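Local coordinates for peptidyl tryptophan dihydroxylase (Pseudomonas putida, PDB 7CTQ), which uses FAD to dihydroxylate a tryptophan side chain within a polypeptide, a step essential for making the tryptophylquinone cofactor of quinohemoprotein amine dehydrogenase, at residues 192-197 and 227-232; 172-177 and 183-188. One frame throughout, in Å; residues are numbered along the deposited sequence. Where two conformers were deposited one is given.

Contact 1: residues 192-197 and 227-232. With FAD (flavin-adenine dinucleotide), chain C.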
ATOM      1  N   GLY A 192      -9.622 -26.892   0.805  1.00 55.11           N
ATOM      2  CA  GLY A 192      -8.467 -27.661   1.210  1.00 59.07           C
ATOM      3  C   GLY A 192      -7.118 -27.105   0.800  1.00 55.13           C
ATOM      4  O   GLY A 192      -6.093 -27.675   1.196  1.00 54.60           O
ATOM      5  N   ARG A 193      -7.076 -26.032   0.012  1.00 50.69           N
ATOM      6  CA  ARG A 193      -5.799 -25.405  -0.318  1.00 54.09           C
ATOM      7  C   ARG A 193      -5.146 -24.848   0.940  1.00 45.90           C
ATOM      8  O   ARG A 193      -5.808 -24.254   1.793  1.00 48.65           O
ATOM      9  CB  ARG A 193      -5.993 -24.296  -1.354  1.00 51.91           C
ATOM     10  CG  ARG A 193      -6.127 -24.812  -2.787  1.00 65.15           C
ATOM     11  CD  ARG A 193      -6.210 -23.676  -3.800  1.00 70.00           C
ATOM     12  NE  ARG A 193      -7.364 -22.813  -3.569  1.00 67.94           N
ATOM     13  CZ  ARG A 193      -7.815 -21.923  -4.449  1.00 76.31           C
ATOM     14  NH1 ARG A 193      -7.212 -21.782  -5.622  1.00 76.69           N
ATOM     15  NH2 ARG A 193      -8.871 -21.176  -4.156  1.00 74.50           N
ATOM     16  N   CYS A 194      -3.841 -25.067   1.066  1.00 46.98           N
ATOM     17  CA  CYS A 194      -3.108 -24.708   2.270  1.00 41.77           C
ATOM     18  C   CYS A 194      -1.955 -23.780   1.926  1.00 43.96           C
ATOM     19  O   CYS A 194      -1.368 -23.853   0.838  1.00 42.28           O
ATOM     20  CB  CYS A 194      -2.579 -25.940   2.989  1.00 42.95           C
ATOM     21  SG  CYS A 194      -3.881 -27.001   3.600  1.00 47.58           S
ATOM     22  N   TYR A 195      -1.625 -22.929   2.897  0.52 42.91           N
ATOM     23  CA  TYR A 195      -0.715 -21.803   2.738  0.52 40.54           C
ATOM     24  C   TYR A 195       0.090 -21.657   4.020  0.52 36.13           C
ATOM     25  O   TYR A 195      -0.475 -21.697   5.116  0.52 39.46           O
ATOM     26  CB  TYR A 195      -1.513 -20.521   2.443  0.52 44.57           C
ATOM     27  CG  TYR A 195      -0.703 -19.267   2.166  0.52 48.21           C
ATOM     28  CD1 TYR A 195      -0.581 -18.769   0.872  0.52 56.45           C
ATOM     29  CD2 TYR A 195      -0.095 -18.563   3.197  0.52 45.66           C
ATOM     30  CE1 TYR A 195       0.141 -17.608   0.613  0.52 59.86           C
ATOM     31  CE2 TYR A 195       0.633 -17.409   2.945  0.52 52.12           C
ATOM     32  CZ  TYR A 195       0.753 -16.942   1.653  0.52 52.53           C
ATOM     33  OH  TYR A 195       1.477 -15.800   1.404  0.52 63.75           O
ATOM     34  N   TRP A 196       1.405 -21.509   3.892  1.00 34.73           N
ATOM     35  CA  TRP A 196       2.234 -21.195   5.051  1.00 41.28           C
ATOM     36  C   TRP A 196       3.376 -20.310   4.584  1.00 38.96           C
ATOM     37  O   TRP A 196       4.051 -20.623   3.595  1.00 39.16           O
ATOM     38  CB  TRP A 196       2.769 -22.461   5.723  1.00 40.09           C
ATOM     39  CG  TRP A 196       3.707 -22.258   6.893  1.00 33.88           C
ATOM     40  CD1 TRP A 196       3.370 -22.189   8.215  1.00 35.03           C
ATOM     41  CD2 TRP A 196       5.137 -22.157   6.838  1.00 32.35           C
ATOM     42  NE1 TRP A 196       4.504 -22.040   8.989  1.00 32.82           N
ATOM     43  CE2 TRP A 196       5.600 -22.025   8.162  1.00 27.71           C
ATOM     44  CE3 TRP A 196       6.069 -22.168   5.794  1.00 33.39           C
ATOM     45  CZ2 TRP A 196       6.951 -21.899   8.469  1.00 30.01           C
ATOM     46  CZ3 TRP A 196       7.411 -22.039   6.103  1.00 32.79           C
ATOM     47  CH2 TRP A 196       7.837 -21.910   7.421  1.00 27.57           C
ATOM     48  N   GLN A 197       3.583 -19.208   5.295  1.00 40.10           N
ATOM     49  CA  GLN A 197       4.517 -18.178   4.860  1.00 40.87           C
ATOM     50  C   GLN A 197       5.235 -17.640   6.082  1.00 35.33           C
ATOM     51  O   GLN A 197       4.600 -17.154   7.022  1.00 37.50           O
ATOM     52  CB  GLN A 197       3.784 -17.071   4.101  1.00 45.96           C
ATOM     53  CG  GLN A 197       4.332 -15.675   4.278  1.00 51.38           C
ATOM     54  CD  GLN A 197       3.264 -14.631   4.041  1.00 55.51           C
ATOM     55  OE1 GLN A 197       2.688 -14.550   2.946  1.00 50.12           O
ATOM     56  NE2 GLN A 197       2.967 -13.843   5.076  1.00 45.71           N
ATOM     57  N   GLU A 227      -1.888 -28.686  14.483  1.00 52.05           N
ATOM     58  CA  GLU A 227      -3.309 -28.536  14.778  1.00 50.52           C
ATOM     59  C   GLU A 227      -4.099 -28.179  13.529  1.00 55.54           C
ATOM     60  O   GLU A 227      -5.080 -28.847  13.187  1.00 56.33           O
ATOM     61  CB  GLU A 227      -3.504 -27.466  15.852  1.00 51.99           C
ATOM     62  CG  GLU A 227      -4.915 -27.408  16.416  1.00 65.28           C
ATOM     63  CD  GLU A 227      -4.975 -26.793  17.804  1.00 84.08           C
ATOM     64  OE1 GLU A 227      -5.875 -27.173  18.589  1.00 87.06           O
ATOM     65  OE2 GLU A 227      -4.129 -25.923  18.108  1.00 89.73           O
ATOM     66  N   LEU A 228      -3.668 -27.133  12.822  1.00 54.79           N
ATOM     67  CA  LEU A 228      -4.458 -26.593  11.721  1.00 49.31           C
ATOM     68  C   LEU A 228      -4.490 -27.509  10.506  1.00 53.88           C
ATOM     69  O   LEU A 228      -5.480 -27.511   9.763  1.00 57.78           O
ATOM     70  CB  LEU A 228      -3.913 -25.226  11.308  1.00 54.12           C
ATOM     71  CG  LEU A 228      -4.750 -24.044  11.787  1.00 55.85           C
ATOM     72  CD1 LEU A 228      -4.545 -23.847  13.281  1.00 62.31           C
ATOM     73  CD2 LEU A 228      -4.413 -22.781  11.007  1.00 56.21           C
ATOM     74  N   PHE A 229      -3.422 -28.266  10.259  1.00 51.48           N
ATOM     75  CA  PHE A 229      -3.290 -29.036   9.028  1.00 47.23           C
ATOM     76  C   PHE A 229      -3.181 -30.516   9.365  1.00 54.29           C
ATOM     77  O   PHE A 229      -2.272 -30.928  10.096  1.00 57.46           O
ATOM     78  CB  PHE A 229      -2.071 -28.585   8.220  1.00 43.29           C
ATOM     79  CG  PHE A 229      -2.049 -27.114   7.917  1.00 48.24           C
ATOM     80  CD1 PHE A 229      -2.780 -26.601   6.859  1.00 39.73           C
ATOM     81  CD2 PHE A 229      -1.289 -26.250   8.686  1.00 45.60           C
ATOM     82  CE1 PHE A 229      -2.757 -25.242   6.572  1.00 51.11           C
ATOM     83  CE2 PHE A 229      -1.261 -24.888   8.412  1.00 44.06           C
ATOM     84  CZ  PHE A 229      -1.995 -24.384   7.349  1.00 44.92           C
ATOM     85  N   ASP A 230      -4.095 -31.314   8.819  1.00 54.32           N
ATOM     86  CA  ASP A 230      -3.992 -32.760   8.973  1.00 59.12           C
ATOM     87  C   ASP A 230      -2.895 -33.313   8.070  1.00 52.92           C
ATOM     88  O   ASP A 230      -1.934 -33.927   8.545  1.00 58.72           O
ATOM     89  CB  ASP A 230      -5.347 -33.413   8.676  1.00 68.40           C
ATOM     90  CG  ASP A 230      -6.507 -32.662   9.314  1.00 73.30           C
ATOM     91  OD1 ASP A 230      -6.358 -32.192  10.463  1.00 78.66           O
ATOM     92  OD2 ASP A 230      -7.564 -32.526   8.662  1.00 85.02           O
ATOM     93  N   ALA A 231      -3.017 -33.087   6.764  1.00 43.78           N
ATOM     94  CA  ALA A 231      -1.952 -33.386   5.817  1.00 41.60           C
ATOM     95  C   ALA A 231      -1.063 -32.161   5.655  1.00 44.33           C
ATOM     96  O   ALA A 231      -1.559 -31.070   5.363  1.00 37.77           O
ATOM     97  CB  ALA A 231      -2.528 -33.788   4.462  1.00 38.28           C
ATOM     98  N   ARG A 232       0.251 -32.346   5.826  1.00 42.63           N
ATOM     99  CA  ARG A 232       1.192 -31.244   5.740  1.00 39.38           C
ATOM    100  C   ARG A 232       2.022 -31.225   4.460  1.00 44.74           C
ATOM    101  O   ARG A 232       2.570 -30.169   4.118  1.00 32.93           O
ATOM    102  CB  ARG A 232       2.121 -31.261   6.959  1.00 38.93           C
ATOM    103  CG  ARG A 232       1.403 -30.952   8.275  1.00 44.97           C
ATOM    104  CD  ARG A 232       2.321 -31.189   9.455  1.00 43.22           C
ATOM    105  NE  ARG A 232       2.531 -32.618   9.681  1.00 44.12           N
ATOM    106  CZ  ARG A 232       3.390 -33.124  10.560  1.00 39.54           C
ATOM    107  NH1 ARG A 232       4.144 -32.320  11.296  1.00 36.67           N
ATOM    108  NH2 ARG A 232       3.501 -34.445  10.695  1.00 47.58           N
TER
HETATM  109  PA  FAD C 501      -0.048  -6.532  -7.430  1.00 44.94           P
HETATM  110  O1A FAD C 501      -1.230  -6.901  -6.622  1.00 40.84           O
HETATM  111  O2A FAD C 501       1.155  -7.431  -7.184  1.00 47.92           O
HETATM  112  O5B FAD C 501      -0.474  -6.427  -8.929  1.00 46.60           O
HETATM  113  C5B FAD C 501       0.496  -6.481  -9.993  1.00 44.08           C
HETATM  114  C4B FAD C 501      -0.197  -7.108 -11.174  1.00 59.27           C
HETATM  115  O4B FAD C 501       0.646  -6.979 -12.341  1.00 61.30           O
HETATM  116  C3B FAD C 501      -0.525  -8.599 -11.038  1.00 65.72           C
HETATM  117  O3B FAD C 501      -1.796  -8.878 -11.622  1.00 68.73           O
HETATM  118  C2B FAD C 501       0.634  -9.276 -11.781  1.00 66.47           C
HETATM  119  O2B FAD C 501       0.276 -10.527 -12.365  1.00 74.80           O
HETATM  120  C1B FAD C 501       0.893  -8.256 -12.890  1.00 69.39           C
HETATM  121  N9A FAD C 501       2.217  -8.263 -13.495  1.00 64.79           N
HETATM  122  C8A FAD C 501       3.434  -8.459 -12.905  1.00 68.96           C
HETATM  123  N7A FAD C 501       4.455  -8.393 -13.723  1.00 69.28           N
HETATM  124  C5A FAD C 501       3.859  -8.168 -14.951  1.00 65.78           C
HETATM  125  C6A FAD C 501       4.383  -8.020 -16.252  1.00 62.70           C
HETATM  126  N6A FAD C 501       5.682  -8.077 -16.541  1.00 66.60           N
HETATM  127  N1A FAD C 501       3.511  -7.797 -17.270  1.00 58.01           N
HETATM  128  C2A FAD C 501       2.206  -7.738 -16.992  1.00 60.19           C
HETATM  129  N3A FAD C 501       1.604  -7.867 -15.804  1.00 64.30           N
HETATM  130  C4A FAD C 501       2.485  -8.078 -14.821  1.00 69.36           C
HETATM  131  N1  FAD C 501      -1.675  -7.571   1.599  1.00 49.19           N
HETATM  132  C2  FAD C 501      -2.803  -7.776   2.343  1.00 44.70           C
HETATM  133  O2  FAD C 501      -3.762  -7.004   2.293  1.00 45.91           O
HETATM  134  N3  FAD C 501      -2.889  -8.878   3.168  1.00 48.47           N
HETATM  135  C4  FAD C 501      -1.920  -9.846   3.333  1.00 55.73           C
HETATM  136  O4  FAD C 501      -2.116 -10.795   4.090  1.00 52.80           O
HETATM  137  C4X FAD C 501      -0.725  -9.623   2.543  1.00 49.98           C
HETATM  138  N5  FAD C 501       0.248 -10.489   2.645  1.00 50.47           N
HETATM  139  C5X FAD C 501       1.392 -10.276   1.892  1.00 49.53           C
HETATM  140  C6  FAD C 501       2.444 -11.187   1.994  1.00 48.79           C
HETATM  141  C7  FAD C 501       3.619 -11.008   1.271  1.00 52.47           C
HETATM  142  C7M FAD C 501       4.733 -12.012   1.403  1.00 43.83           C
HETATM  143  C8  FAD C 501       3.751  -9.893   0.428  1.00 50.23           C
HETATM  144  C8M FAD C 501       5.005  -9.675  -0.376  1.00 44.60           C
HETATM  145  C9  FAD C 501       2.702  -8.985   0.320  1.00 46.80           C
HETATM  146  C9A FAD C 501       1.531  -9.164   1.047  1.00 51.06           C
HETATM  147  N10 FAD C 501       0.450  -8.264   0.953  1.00 48.02           N
HETATM  148  C10 FAD C 501      -0.692  -8.454   1.704  1.00 47.96           C
HETATM  149  C1' FAD C 501       0.560  -7.063   0.122  1.00 42.11           C
HETATM  150  C2' FAD C 501      -0.224  -7.127  -1.178  1.00 47.80           C
HETATM  151  O2' FAD C 501       0.060  -8.325  -1.901  1.00 44.68           O
HETATM  152  C3' FAD C 501       0.158  -5.913  -2.022  1.00 44.22           C
HETATM  153  O3' FAD C 501       0.106  -4.768  -1.178  1.00 43.02           O
HETATM  154  C4' FAD C 501      -0.723  -5.646  -3.239  1.00 47.88           C
HETATM  155  O4' FAD C 501      -1.041  -6.858  -3.928  1.00 50.93           O
HETATM  156  C5' FAD C 501      -0.057  -4.668  -4.178  1.00 38.49           C
HETATM  157  O5' FAD C 501      -0.999  -4.299  -5.196  1.00 36.90           O
HETATM  158  P   FAD C 501      -0.519  -3.860  -6.612  1.00 41.06           P
HETATM  159  O1P FAD C 501       0.370  -2.623  -6.418  1.00 39.11           O
HETATM  160  O2P FAD C 501      -1.676  -3.716  -7.539  1.00 41.78           O
HETATM  161  O3P FAD C 501       0.417  -5.058  -7.066  1.00 42.53           O
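F229 meets C194 where the loop that follows helix 223-228 returns to the face of strand 193-201 that carries C194 and W196, opposite the flavin side. F229 is the first residue to leave helical geometry there. From CB, the chi1 of -55° sets CG anti to the carbonyl carbon, and the ring is carried toward the strand. CD1 lies 3.5 Å from SG of C194, while the neighbouring CE1 lies 3.7 Å from CB of the same cysteine. At the far end of the ring, CZ approaches the backbone O of Y195 obliquely, at 3.8 Å. L228 CB lies over one face near the rim, and W165 of the adjoining strand 158-166 meets the ring at about 55°, so the phenyl group is held from both its own segment and the sheet. SG of C194 stands 4.6 Å from the ring centroid and 75° off the normal, a sulfur-aromatic contact at the edge. A small side chain whose polarisable sulfur can lie against the ring edge suits this place.

Side chains alternate along the strand, and those of Y195 and Q197 leave from the opposite face, toward the flavin. There OE1 of Q197 comes within 3.5 Å of C6 of FAD, and NE2 is hydrogen-bonded to a hexanediol molecule, probably from crystallisation. Between C194 and F229, dispersion and the probable attraction of the sulfur to the weakly positive ring C-H edge supply the cohesion of a largely apolar contact, with the R188-D230 salt bridge beside it.

Contact 2: residues 172-177 and 183-188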
ATOM      1  N   PRO A 172     -12.019 -24.630   7.387  1.00 80.54           N
ATOM      2  CA  PRO A 172     -11.232 -23.412   7.155  1.00 70.70           C
ATOM      3  C   PRO A 172     -10.694 -22.810   8.445  1.00 70.28           C
ATOM      4  O   PRO A 172     -11.329 -22.868   9.502  1.00 75.00           O
ATOM      5  CB  PRO A 172     -12.235 -22.467   6.481  1.00 70.06           C
ATOM      6  CG  PRO A 172     -13.564 -22.909   6.989  1.00 74.97           C
ATOM      7  CD  PRO A 172     -13.470 -24.391   7.262  1.00 74.57           C
ATOM      8  N   ALA A 173      -9.505 -22.215   8.341  1.00 67.24           N
ATOM      9  CA  ALA A 173      -8.856 -21.569   9.478  1.00 61.19           C
ATOM     10  C   ALA A 173      -7.631 -20.800   8.987  1.00 57.51           C
ATOM     11  O   ALA A 173      -7.198 -20.933   7.838  1.00 48.80           O
ATOM     12  CB  ALA A 173      -8.458 -22.585  10.554  1.00 53.25           C
ATOM     13  N   SER A 174      -7.080 -19.991   9.885  1.00 60.10           N
ATOM     14  CA  SER A 174      -5.825 -19.296   9.639  1.00 52.59           C
ATOM     15  C   SER A 174      -5.146 -19.073  10.982  1.00 55.78           C
ATOM     16  O   SER A 174      -5.756 -19.251  12.041  1.00 53.10           O
ATOM     17  CB  SER A 174      -6.053 -17.980   8.889  1.00 59.27           C
ATOM     18  OG  SER A 174      -6.742 -17.038   9.694  1.00 61.24           O
ATOM     19  N   ALA A 175      -3.864 -18.704  10.940  1.00 56.35           N
ATOM     20  CA  ALA A 175      -3.147 -18.452  12.186  1.00 52.52           C
ATOM     21  C   ALA A 175      -1.921 -17.583  11.939  1.00 46.84           C
ATOM     22  O   ALA A 175      -1.391 -17.512  10.823  1.00 44.75           O
ATOM     23  CB  ALA A 175      -2.731 -19.753  12.878  1.00 46.98           C
ATOM     24  N   VAL A 176      -1.485 -16.927  13.018  1.00 51.51           N
ATOM     25  CA  VAL A 176      -0.248 -16.151  13.082  1.00 50.83           C
ATOM     26  C   VAL A 176       0.479 -16.552  14.356  1.00 46.85           C
ATOM     27  O   VAL A 176      -0.137 -16.622  15.425  1.00 47.92           O
ATOM     28  CB  VAL A 176      -0.502 -14.630  13.091  1.00 51.49           C
ATOM     29  CG1 VAL A 176       0.760 -13.866  12.652  1.00 43.93           C
ATOM     30  CG2 VAL A 176      -1.687 -14.273  12.225  1.00 55.70           C
ATOM     31  N   GLU A 177       1.782 -16.823  14.249  1.00 43.18           N
ATOM     32  CA  GLU A 177       2.578 -17.082  15.440  1.00 42.28           C
ATOM     33  C   GLU A 177       3.919 -16.374  15.324  1.00 49.85           C
ATOM     34  O   GLU A 177       4.558 -16.374  14.263  1.00 41.24           O
ATOM     35  CB  GLU A 177       2.793 -18.586  15.708  1.00 50.49           C
ATOM     36  CG  GLU A 177       3.567 -19.337  14.642  1.00 49.17           C
ATOM     37  CD  GLU A 177       3.887 -20.790  15.027  1.00 57.28           C
ATOM     38  OE1 GLU A 177       4.026 -21.110  16.230  1.00 53.19           O
ATOM     39  OE2 GLU A 177       4.005 -21.618  14.103  1.00 49.39           O
ATOM     40  N   TRP A 183       8.307 -14.484  11.995  1.00 38.27           N
ATOM     41  CA  TRP A 183       6.917 -14.777  12.291  1.00 45.70           C
ATOM     42  C   TRP A 183       6.333 -15.509  11.095  1.00 31.43           C
ATOM     43  O   TRP A 183       6.823 -15.395   9.967  1.00 36.19           O
ATOM     44  CB  TRP A 183       6.107 -13.501  12.642  1.00 34.74           C
ATOM     45  CG  TRP A 183       6.099 -12.469  11.564  1.00 41.09           C
ATOM     46  CD1 TRP A 183       7.034 -11.483  11.351  1.00 38.61           C
ATOM     47  CD2 TRP A 183       5.109 -12.309  10.545  1.00 42.12           C
ATOM     48  NE1 TRP A 183       6.677 -10.725  10.258  1.00 35.54           N
ATOM     49  CE2 TRP A 183       5.498 -11.205   9.750  1.00 36.47           C
ATOM     50  CE3 TRP A 183       3.920 -12.979  10.234  1.00 39.97           C
ATOM     51  CZ2 TRP A 183       4.752 -10.776   8.647  1.00 39.62           C
ATOM     52  CZ3 TRP A 183       3.174 -12.541   9.150  1.00 38.04           C
ATOM     53  CH2 TRP A 183       3.595 -11.454   8.365  1.00 43.59           C
ATOM     54  N   ALA A 184       5.277 -16.270  11.351  1.00 36.44           N
ATOM     55  CA  ALA A 184       4.658 -17.069  10.306  1.00 43.52           C
ATOM     56  C   ALA A 184       3.172 -16.756  10.208  1.00 38.48           C
ATOM     57  O   ALA A 184       2.509 -16.490  11.214  1.00 42.24           O
ATOM     58  CB  ALA A 184       4.871 -18.579  10.555  1.00 39.70           C
ATOM     59  N   TRP A 185       2.667 -16.784   8.981  1.00 36.84           N
ATOM     60  CA  TRP A 185       1.247 -16.703   8.689  1.00 39.82           C
ATOM     61  C   TRP A 185       0.844 -17.965   7.940  1.00 45.30           C
ATOM     62  O   TRP A 185       1.556 -18.401   7.027  1.00 41.43           O
ATOM     63  CB  TRP A 185       0.941 -15.473   7.842  1.00 40.33           C
ATOM     64  CG  TRP A 185      -0.315 -15.554   7.043  1.00 45.73           C
ATOM     65  CD1 TRP A 185      -0.423 -15.754   5.695  1.00 49.44           C
ATOM     66  CD2 TRP A 185      -1.650 -15.409   7.536  1.00 41.76           C
ATOM     67  NE1 TRP A 185      -1.744 -15.747   5.321  1.00 49.39           N
ATOM     68  CE2 TRP A 185      -2.518 -15.534   6.431  1.00 43.74           C
ATOM     69  CE3 TRP A 185      -2.196 -15.183   8.806  1.00 48.49           C
ATOM     70  CZ2 TRP A 185      -3.904 -15.443   6.556  1.00 55.90           C
ATOM     71  CZ3 TRP A 185      -3.571 -15.098   8.931  1.00 60.14           C
ATOM     72  CH2 TRP A 185      -4.410 -15.221   7.810  1.00 59.24           C
ATOM     73  N   MET A 186      -0.298 -18.547   8.308  1.00 42.56           N
ATOM     74  CA  MET A 186      -0.750 -19.772   7.659  1.00 50.43           C
ATOM     75  C   MET A 186      -2.265 -19.768   7.495  1.00 47.96           C
ATOM     76  O   MET A 186      -2.995 -19.189   8.305  1.00 47.40           O
ATOM     77  CB  MET A 186      -0.317 -21.021   8.443  1.00 38.15           C
ATOM     78  CG  MET A 186      -0.874 -21.067   9.847  1.00 46.13           C
ATOM     79  SD  MET A 186      -0.032 -22.277  10.868  1.00 47.88           S
ATOM     80  CE  MET A 186       1.267 -21.286  11.614  1.00 45.95           C
ATOM     81  N   ALA A 187      -2.731 -20.442   6.440  1.00 43.90           N
ATOM     82  CA  ALA A 187      -4.152 -20.475   6.135  1.00 48.09           C
ATOM     83  C   ALA A 187      -4.523 -21.794   5.469  1.00 45.52           C
ATOM     84  O   ALA A 187      -3.721 -22.405   4.758  1.00 44.83           O
ATOM     85  CB  ALA A 187      -4.557 -19.312   5.228  1.00 50.01           C
ATOM     86  N   ARG A 188      -5.768 -22.207   5.688  1.00 51.64           N
ATOM     87  CA  ARG A 188      -6.322 -23.399   5.062  1.00 51.88           C
ATOM     88  C   ARG A 188      -7.699 -23.041   4.524  1.00 50.13           C
ATOM     89  O   ARG A 188      -8.597 -22.700   5.299  1.00 52.23           O
ATOM     90  CB  ARG A 188      -6.403 -24.550   6.066  1.00 51.43           C
ATOM     91  CG  ARG A 188      -6.889 -25.854   5.494  1.00 55.67           C
ATOM     92  CD  ARG A 188      -7.275 -26.784   6.615  1.00 60.41           C
ATOM     93  NE  ARG A 188      -7.578 -28.117   6.112  1.00 72.28           N
ATOM     94  CZ  ARG A 188      -7.966 -29.127   6.880  1.00 74.78           C
ATOM     95  NH1 ARG A 188      -8.096 -28.943   8.190  1.00 74.52           N
ATOM     96  NH2 ARG A 188      -8.222 -30.316   6.342  1.00 71.89           N
TER
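Strands 173-177 and 183-188 run antiparallel at 172°, their axes 4.6 Å apart, and three hydrogen-bonded pairs, A173-R188, A175-M186 and E177-A184, clasp them with two N-H···O bonds each. They form a beta hairpin within the large mixed sheet. The non-hydrogen-bonded pairs S174-A187 and V176-W185 put their side chains on the face toward the flavin. With chi1 at 157°, W185 swings its indole across to the partner strand: CG2 of V176 meets the ring edge in plane, 3.6 Å from CE3, and CH2 sits 3.4 Å from CB of S174. Branched V176 fills the space beside both tryptophans, its CG1 lying 4.1 Å from CE3 of W183, whereas compact S174 accommodates the indole and gives its OG to T71 O on strand 67-76. Replacing W185 by alanine would remove the indole and is likely to open a gap between V176, S174 and the ring of Y195, near the flavin. On the reverse face, small A175 lets L224 and L228 of helix 223-228 pack close, and its CB touches CG of M186. The thioether of M186 bends at chi3 (92°), bringing CE to 3.7 Å from OE2 of E177, a carboxylate oxygen hydrogen-bonded to S222 OG.

Overall arrangement
The centres of contacts 1 and 2 lie about 9 Å apart, on the same side of the chain's centre, and contact 2 closes before contact 1 opens. Strands 173-179, 182-188 and 193-201 follow one another in the chain and lie side by side in the nine-strand mixed sheet. The last two are stitched together between the contacts, Y195 N to A187 O at 2.9 Å and Q197 O to W185 N at 2.8 Å. Behind the sheet, helix 223-228 and its exit loop bridge both contacts, R188 pairing with D230. In front, W185 and Q197 approach the FAD, consistent with this sheet forming a wall of the active-site region.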